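Local coordinates for protein carboxypeptidase 1 (Deinococcus radiodurans str. R1, PDB 5GIV) that probably removes amino acids one at a time from the C-terminus of peptides, with broad specificity, as a zinc-dependent metallocarboxypeptidase of the M32 family, at residues Q88-D93 and G283-G288; R209-G214 and I248-K253; F225-Q230 and G242-R247. All blocks are in the same frame, centred on the assembly; numbering follows the deposited sequence.

Contact 1 of 3, residues Q88-D93 and G283-G288; sequences QVARQD and GTPLGG
Val89 has CG1 anti to its backbone N (chi1 166°), which leaves CG2 beside that N. The two methyls therefore meet different residues of the 283-288 loop. Leu286 has CG anti to its carbonyl carbon (chi1 -57°), and its second torsion puts CD1 anti to CA. This leaves CD2 as the branch turned to the helix, although the CA-CB bond does not point there. CD2 of Leu286 meets CG2 of Val89 at 3.6 Å, the two side chains crossing obliquely. Val89 CG1 lies 3.7 Å from Pro285 CB and also touches the carbonyl oxygen of Pro285. Pro285 points its CB and CG at the helix. CG packs on Ala90 CB at 3.8 Å, so two atoms of one ring rest on two successive helix residues. The side chains meet through apolar groups, and the area is small, 171 Å² in all.

Bonds within the loop shape the turn. Thr284 OG1 accepts the N-H of Leu286 at 3.2 Å (153°). The same hydroxyl donates to the carbonyl oxygen of Phe281. Gly287 N donates to Thr284 O at 3.0 Å.

Arg468, outside both segments, supplies the polar side. Its NH1 pairs with Asp93 OD2 in a salt bridge and is hydrogen-bonded to Pro285 O, so one guanidinium joins helix and loop. Its backbone is hydrogen-bonded to that of Leu286. Trp17 of helix 8-36 touches both Ala90 and Pro285.

The contact sets helix 81-99 against the loop between helices 257-275 and 292-306. These two helices bring the zinc ligands His266, His270 and Glu296, but the contact lies away from the metal. The motif is a type I beta turn, Thr284 to Gly287, with an ST turn at its start, docked on a helix of this mostly helical M32 fold.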
# COMPACT_ATOMS: atom_id res chain seq x y z
N GLN A 88 32.92 -2.54 4.60
CA GLN A 88 33.05 -3.75 5.41
C GLN A 88 31.68 -4.40 5.60
O GLN A 88 31.54 -5.62 5.46
CB GLN A 88 33.70 -3.42 6.75
CG GLN A 88 33.92 -4.63 7.63
CD GLN A 88 34.44 -4.27 9.01
OE1 GLN A 88 33.88 -3.42 9.70
NE2 GLN A 88 35.54 -4.90 9.40
N VAL A 89 30.67 -3.60 5.95
CA VAL A 89 29.33 -4.14 6.14
C VAL A 89 28.78 -4.70 4.83
O VAL A 89 28.18 -5.78 4.81
CB VAL A 89 28.41 -3.05 6.74
CG1 VAL A 89 26.94 -3.46 6.63
CG2 VAL A 89 28.80 -2.78 8.20
N ALA A 90 28.96 -3.97 3.73
CA ALA A 90 28.49 -4.46 2.44
C ALA A 90 29.16 -5.78 2.07
O ALA A 90 28.50 -6.69 1.54
CB ALA A 90 28.74 -3.42 1.35
N ARG A 91 30.46 -5.91 2.33
CA ARG A 91 31.14 -7.16 2.00
C ARG A 91 30.70 -8.30 2.91
O ARG A 91 30.60 -9.44 2.47
CB ARG A 91 32.67 -6.99 2.09
CG ARG A 91 33.23 -5.86 1.23
CD ARG A 91 34.42 -6.29 0.37
NE ARG A 91 35.64 -6.55 1.13
CZ ARG A 91 36.28 -7.72 1.17
NH1 ARG A 91 35.82 -8.76 0.48
NH2 ARG A 91 37.38 -7.85 1.90
N GLN A 92 30.41 -8.00 4.18
CA GLN A 92 29.89 -9.04 5.06
C GLN A 92 28.51 -9.51 4.61
O GLN A 92 28.23 -10.71 4.61
CB GLN A 92 29.85 -8.55 6.51
CG GLN A 92 31.23 -8.34 7.12
CD GLN A 92 31.21 -7.64 8.47
OE1 GLN A 92 30.14 -7.25 8.97
NE2 GLN A 92 32.38 -7.46 9.06
N ASP A 93 27.65 -8.57 4.21
CA ASP A 93 26.36 -8.96 3.64
C ASP A 93 26.57 -9.72 2.34
O ASP A 93 25.94 -10.76 2.10
CB ASP A 93 25.48 -7.74 3.38
CG ASP A 93 25.13 -6.96 4.64
OD1 ASP A 93 25.30 -7.48 5.77
OD2 ASP A 93 24.67 -5.81 4.50
N GLY A 283 19.75 4.40 2.59
CA GLY A 283 20.10 3.94 1.26
C GLY A 283 21.47 3.32 1.17
O GLY A 283 21.94 3.05 0.05
N THR A 284 22.15 3.12 2.30
CA THR A 284 23.44 2.44 2.33
C THR A 284 23.36 1.22 3.24
O THR A 284 22.37 1.04 3.97
CB THR A 284 24.53 3.39 2.81
OG1 THR A 284 24.54 3.43 4.25
CG2 THR A 284 24.31 4.79 2.26
N PRO A 285 24.37 0.35 3.22
CA PRO A 285 24.35 -0.82 4.12
C PRO A 285 24.32 -0.46 5.60
O PRO A 285 24.08 -1.35 6.43
CB PRO A 285 25.65 -1.56 3.76
CG PRO A 285 25.96 -1.11 2.37
CD PRO A 285 25.50 0.32 2.29
N LEU A 286 24.57 0.79 5.97
CA LEU A 286 24.51 1.16 7.37
C LEU A 286 23.13 1.69 7.78
O LEU A 286 22.92 1.95 8.97
CB LEU A 286 25.59 2.21 7.70
CG LEU A 286 27.07 1.88 7.41
CD1 LEU A 286 28.03 2.94 7.96
CD2 LEU A 286 27.47 0.50 7.90
N GLY A 287 22.20 1.85 6.84
CA GLY A 287 20.95 2.53 7.12
C GLY A 287 19.81 1.69 7.69
O GLY A 287 18.75 1.57 7.07
N GLY A 288 20.02 1.14 8.88
CA GLY A 288 19.00 0.33 9.54
C GLY A 288 19.49 -0.05 10.92
O GLY A 288 20.64 0.22 11.29

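Contact 2 of 3, residues R209-G214 and I248-K253; sequences RQLAFG and ITTRVK
Val252 lies opposite Gln210 and Leu211, neighbours on helix 207-221, and gives each a separate methyl. Its CG1, anti to the backbone N (chi1 -175°), lies over one face of the Gln210 amide, 3.7 Å from OE1. Its CG2 meets Leu211 CD2 at 3.8 Å, and these two side chains cross obliquely.

Gln210 reaches across as an extended chain beyond CG. Its NE2 donates to the carbonyl oxygen of Lys253 at 3.2 Å. The bond is almost straight at the hydrogen (175°), and the acceptor lies in the amide plane of Gln210. Seen from Lys253, however, the donor sits above the carbonyl plane, 54° out of it. NE2 also donates to Phe205 O. On the other arm of the amide, OE1 lies 2.8 Å from a water that accepts from Lys253 N. The amide can thus reach both backbone polar groups of Lys253, one directly and one probably through water.

The contact joins helix 207-221 to the end of strand 245-250, the middle strand of the small mixed sheet, and to the loop that follows. Leu211 turns CD2 toward this strand and meets Thr250 CG2 at 3.6 Å. The hydroxyl of Thr250 is bonded to Thr264 OG1 on helix 257-275. That helix carries the HExxH residues, and the Thr250 side chain lies about 6 Å from that of Glu267, the predicted proton donor/acceptor.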
# COMPACT_ATOMS: atom_id res chain seq x y z
N ARG A 209 -11.41 6.11 19.67
CA ARG A 209 -10.74 6.90 20.69
C ARG A 209 -9.40 6.30 21.10
O ARG A 209 -8.43 7.04 21.32
CB ARG A 209 -11.63 7.07 21.91
CG ARG A 209 -12.69 8.10 21.74
CD ARG A 209 -13.64 8.10 22.90
NE ARG A 209 -14.50 9.26 22.79
CZ ARG A 209 -15.70 9.26 22.22
NH1 ARG A 209 -16.20 8.13 21.72
NH2 ARG A 209 -16.40 10.39 22.16
N GLN A 210 -9.33 4.97 21.18
CA GLN A 210 -8.06 4.34 21.54
C GLN A 210 -6.97 4.71 20.55
O GLN A 210 -5.87 5.11 20.94
CB GLN A 210 -8.23 2.82 21.61
CG GLN A 210 -9.05 2.30 22.78
CD GLN A 210 -8.89 0.80 22.94
OE1 GLN A 210 -7.78 0.27 22.90
NE2 GLN A 210 -10.01 0.11 23.13
N LEU A 211 -7.27 4.61 19.25
CA LEU A 211 -6.26 4.95 18.25
C LEU A 211 -5.87 6.42 18.37
O LEU A 211 -4.68 6.75 18.30
CB LEU A 211 -6.78 4.63 16.85
CG LEU A 211 -6.95 3.15 16.56
CD1 LEU A 211 -7.69 2.90 15.24
CD2 LEU A 211 -5.57 2.51 16.56
N ALA A 212 -6.85 7.30 18.56
CA ALA A 212 -6.54 8.72 18.65
C ALA A 212 -5.63 9.00 19.83
O ALA A 212 -4.64 9.73 19.72
CB ALA A 212 -7.83 9.55 18.76
N PHE A 213 -5.95 8.41 20.98
CA PHE A 213 -5.09 8.60 22.15
C PHE A 213 -3.69 8.07 21.90
O PHE A 213 -2.69 8.73 22.21
CB PHE A 213 -5.73 7.95 23.37
CG PHE A 213 -4.85 7.97 24.58
CD1 PHE A 213 -4.85 9.07 25.43
CD2 PHE A 213 -4.01 6.91 24.87
CE1 PHE A 213 -4.03 9.10 26.55
CE2 PHE A 213 -3.20 6.94 25.99
CZ PHE A 213 -3.21 8.04 26.83
N GLY A 214 -3.59 6.86 21.33
CA GLY A 214 -2.28 6.27 21.09
C GLY A 214 -1.41 7.11 20.17
O GLY A 214 -0.19 7.19 20.35
N ILE A 248 3.91 1.56 11.19
CA ILE A 248 3.60 0.70 12.32
C ILE A 248 2.14 0.28 12.22
O ILE A 248 1.32 0.93 11.58
CB ILE A 248 3.89 1.41 13.68
CG1 ILE A 248 3.00 2.64 13.85
CG2 ILE A 248 5.34 1.83 13.78
CD1 ILE A 248 3.13 3.25 15.22
N THR A 249 1.83 -0.85 12.85
CA THR A 249 0.46 -1.33 12.91
C THR A 249 0.15 -1.76 14.34
O THR A 249 1.05 -2.13 15.10
CB THR A 249 0.20 -2.50 11.94
OG1 THR A 249 1.00 -3.63 12.31
CG2 THR A 249 0.52 -2.09 10.50
N THR A 250 -1.13 -1.69 14.69
CA THR A 250 -1.58 -2.03 16.03
C THR A 250 -2.87 -2.83 15.92
O THR A 250 -3.42 -3.03 14.83
CB THR A 250 -1.78 -0.77 16.89
OG1 THR A 250 -1.90 -1.13 18.27
CG2 THR A 250 -3.03 0.01 16.44
N ARG A 251 -3.34 -3.32 17.07
CA ARG A 251 -4.55 -4.13 17.15
C ARG A 251 -5.38 -3.65 18.33
O ARG A 251 -4.84 -3.46 19.42
CB ARG A 251 -4.19 -5.61 17.30
CG ARG A 251 -5.28 -6.47 17.85
CD ARG A 251 -4.66 -7.77 18.34
NE ARG A 251 -3.66 -7.53 19.39
CZ ARG A 251 -2.64 -8.35 19.65
NH1 ARG A 251 -2.47 -9.45 18.93
NH2 ARG A 251 -1.79 -8.05 20.63
N VAL A 252 -6.67 -3.44 18.11
CA VAL A 252 -7.53 -2.79 19.09
C VAL A 252 -8.55 -3.79 19.62
O VAL A 252 -9.24 -4.46 18.84
CB VAL A 252 -8.24 -1.57 18.49
CG1 VAL A 252 -9.03 -0.84 19.59
CG2 VAL A 252 -7.23 -0.66 17.84
N LYS A 253 -8.66 -3.86 20.95
CA LYS A 253 -9.72 -4.61 21.63
C LYS A 253 -10.54 -3.63 22.46
O LYS A 253 -10.05 -3.09 23.45
CB LYS A 253 -9.14 -5.72 22.50
CG LYS A 253 -8.61 -6.88 21.68
CD LYS A 253 -8.43 -8.13 22.51
CE LYS A 253 -7.06 -8.17 23.11
NZ LYS A 253 -6.09 -8.56 22.06
O HOH W 1 -7.04 -2.40 22.78

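Contact 3 of 3, residues F225-Q230 and G242-R247; sequences FRRGRQ and GGHDVR
Arg227 and His244 cross obliquely, with guanidinium and ring planes 67° apart. CD of Arg227 comes to the edge of the His244 ring, in its plane, 3.3 Å from ND1. The Arg227 chain bends at chi3. Its NE pairs with Asp224 and its NH2 donates to Gln275 O.

The backbones form the lead-in to the parallel pairing of strands 230-232 and 245-250. Val246 N donates to Arg227 O at 2.9 Å (172°). Gly228 lets the chains come close: its CA lies 3.3 Å from Val246 O, where a CB would clash. Val246 itself packs on Ala271 of helix 257-275.

Arg229 and Arg247 instead lie side by side and point the same way. CG of Arg229 packs on CD of Arg247 at 3.7 Å, while the guanidinium planes are 77° apart. Arg229 CD sits over one face of the Arg247 group. Arg229 NE and Arg247 NH1 stay 5.1 Å apart, and each charge has its own acid. Arg229 pairs with Asp231. Arg247 grips Asp245 side-on, NE to OD1 at 2.7 Å and NH2 to OD2 at 2.8 Å, both oxygens using syn lone pairs. NH1 of Arg247 forms a salt bridge with Asp33 of the second subunit.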
# COMPACT_ATOMS: atom_id res chain seq x y z
N PHE A 225 4.96 11.58 11.89
CA PHE A 225 3.95 11.12 10.95
C PHE A 225 4.19 11.66 9.54
O PHE A 225 3.56 11.17 8.59
CB PHE A 225 2.56 11.52 11.42
CG PHE A 225 2.02 10.63 12.51
CD1 PHE A 225 1.38 9.44 12.20
CD2 PHE A 225 2.16 10.99 13.85
CE1 PHE A 225 0.88 8.62 13.21
CE2 PHE A 225 1.67 10.17 14.85
CZ PHE A 225 1.03 8.99 14.53
N ARG A 226 5.10 12.60 9.36
CA ARG A 226 5.47 12.94 7.99
C ARG A 226 6.38 11.89 7.38
O ARG A 226 6.65 11.93 6.17
CB ARG A 226 6.07 14.35 7.97
CG ARG A 226 5.04 15.38 8.48
CD ARG A 226 5.49 16.84 8.39
NE ARG A 226 5.21 17.42 7.07
CZ ARG A 226 6.08 17.41 6.08
NH1 ARG A 226 5.77 17.97 4.92
NH2 ARG A 226 7.25 16.80 6.24
N ARG A 227 6.87 10.94 8.18
CA ARG A 227 7.72 9.85 7.72
C ARG A 227 7.19 8.50 8.19
O ARG A 227 7.96 7.58 8.45
CB ARG A 227 9.18 10.05 8.14
CG ARG A 227 9.71 11.41 7.72
CD ARG A 227 11.20 11.61 7.97
NE ARG A 227 11.61 11.44 9.36
CZ ARG A 227 12.58 10.62 9.74
NH1 ARG A 227 13.23 9.88 8.83
NH2 ARG A 227 12.91 10.54 11.02
N GLY A 228 5.88 8.37 8.30
CA GLY A 228 5.30 7.12 8.73
C GLY A 228 3.80 7.26 8.90
O GLY A 228 3.20 8.30 8.63
N ARG A 229 3.21 6.17 9.37
CA ARG A 229 1.78 6.12 9.66
C ARG A 229 1.51 4.82 10.41
O ARG A 229 2.37 3.95 10.50
CB ARG A 229 0.93 6.21 8.38
CG ARG A 229 1.25 5.13 7.35
CD ARG A 229 0.22 5.11 6.21
NE ARG A 229 -1.11 4.68 6.66
CZ ARG A 229 -2.12 5.51 6.88
NH1 ARG A 229 -1.98 6.82 6.69
NH2 ARG A 229 -3.28 5.03 7.29
N GLN A 230 0.29 4.71 10.93
CA GLN A 230 -0.17 3.53 11.66
C GLN A 230 -1.47 3.02 11.03
O GLN A 230 -2.30 3.80 10.59
CB GLN A 230 -0.40 3.84 13.15
CG GLN A 230 -0.86 2.62 13.97
CD GLN A 230 -1.05 2.91 15.46
OE1 GLN A 230 -0.56 2.16 16.31
NE2 GLN A 230 -1.76 3.98 15.79
N GLY A 242 10.73 2.76 3.11
CA GLY A 242 11.65 3.69 2.47
C GLY A 242 12.42 4.49 3.50
O GLY A 242 12.15 4.44 4.71
N GLY A 243 13.37 5.29 3.00
CA GLY A 243 14.18 6.11 3.88
C GLY A 243 13.39 7.07 4.75
O GLY A 243 13.89 7.48 5.80
N HIS A 244 12.19 7.45 4.34
CA HIS A 244 11.35 8.37 5.09
C HIS A 244 9.94 7.81 5.25
O HIS A 244 8.96 8.55 5.30
CB HIS A 244 11.31 9.74 4.43
CG HIS A 244 12.66 10.39 4.34
ND1 HIS A 244 13.24 11.04 5.41
CD2 HIS A 244 13.54 10.48 3.32
CE1 HIS A 244 14.42 11.50 5.05
NE2 HIS A 244 14.63 11.17 3.79
N ASP A 245 9.84 6.48 5.41
CA ASP A 245 8.56 5.78 5.43
C ASP A 245 8.71 4.59 6.38
O ASP A 245 9.05 3.48 5.96
CB ASP A 245 8.18 5.33 4.02
CG ASP A 245 6.70 5.01 3.88
OD1 ASP A 245 5.97 5.04 4.89
OD2 ASP A 245 6.28 4.73 2.75
N VAL A 246 8.47 4.84 7.67
CA VAL A 246 8.58 3.81 8.70
C VAL A 246 7.19 3.62 9.30
O VAL A 246 6.73 4.44 10.09
CB VAL A 246 9.61 4.17 9.76
CG1 VAL A 246 9.75 3.03 10.74
CG2 VAL A 246 10.95 4.44 9.09
N ARG A 247 6.52 2.54 8.91
CA ARG A 247 5.12 2.34 9.25
C ARG A 247 4.96 1.34 10.39
O ARG A 247 5.74 0.40 10.54
CB ARG A 247 4.33 1.89 8.03
CG ARG A 247 4.57 2.80 6.83
CD ARG A 247 3.52 2.62 5.75
NE ARG A 247 3.80 3.46 4.60
CZ ARG A 247 3.13 3.43 3.45
NH1 ARG A 247 2.11 2.60 3.28
NH2 ARG A 247 3.49 4.24 2.46

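Overall arrangement
Contacts 2 and 3 share strand 245-250 and touch each other, with Ile248 N probably hydrogen-bonded to Arg229 O. Contact 3 takes the start of the strand, contact 2 its end. Contact 1 joins other elements and touches neither; its centre is about 34 Å from that of contact 2 and about 21 Å from that of contact 3. It is the most buried, and its two segments meet through apolar groups. Contact 2 is partly buried and mixes methyl packing with a side-chain amide bond and a water. Contact 3 is also partly buried but rich in charge and backbone bonding, and it alone reaches the second subunit. Contacts 2 and 3 lie beside the zinc-site helix 257-275.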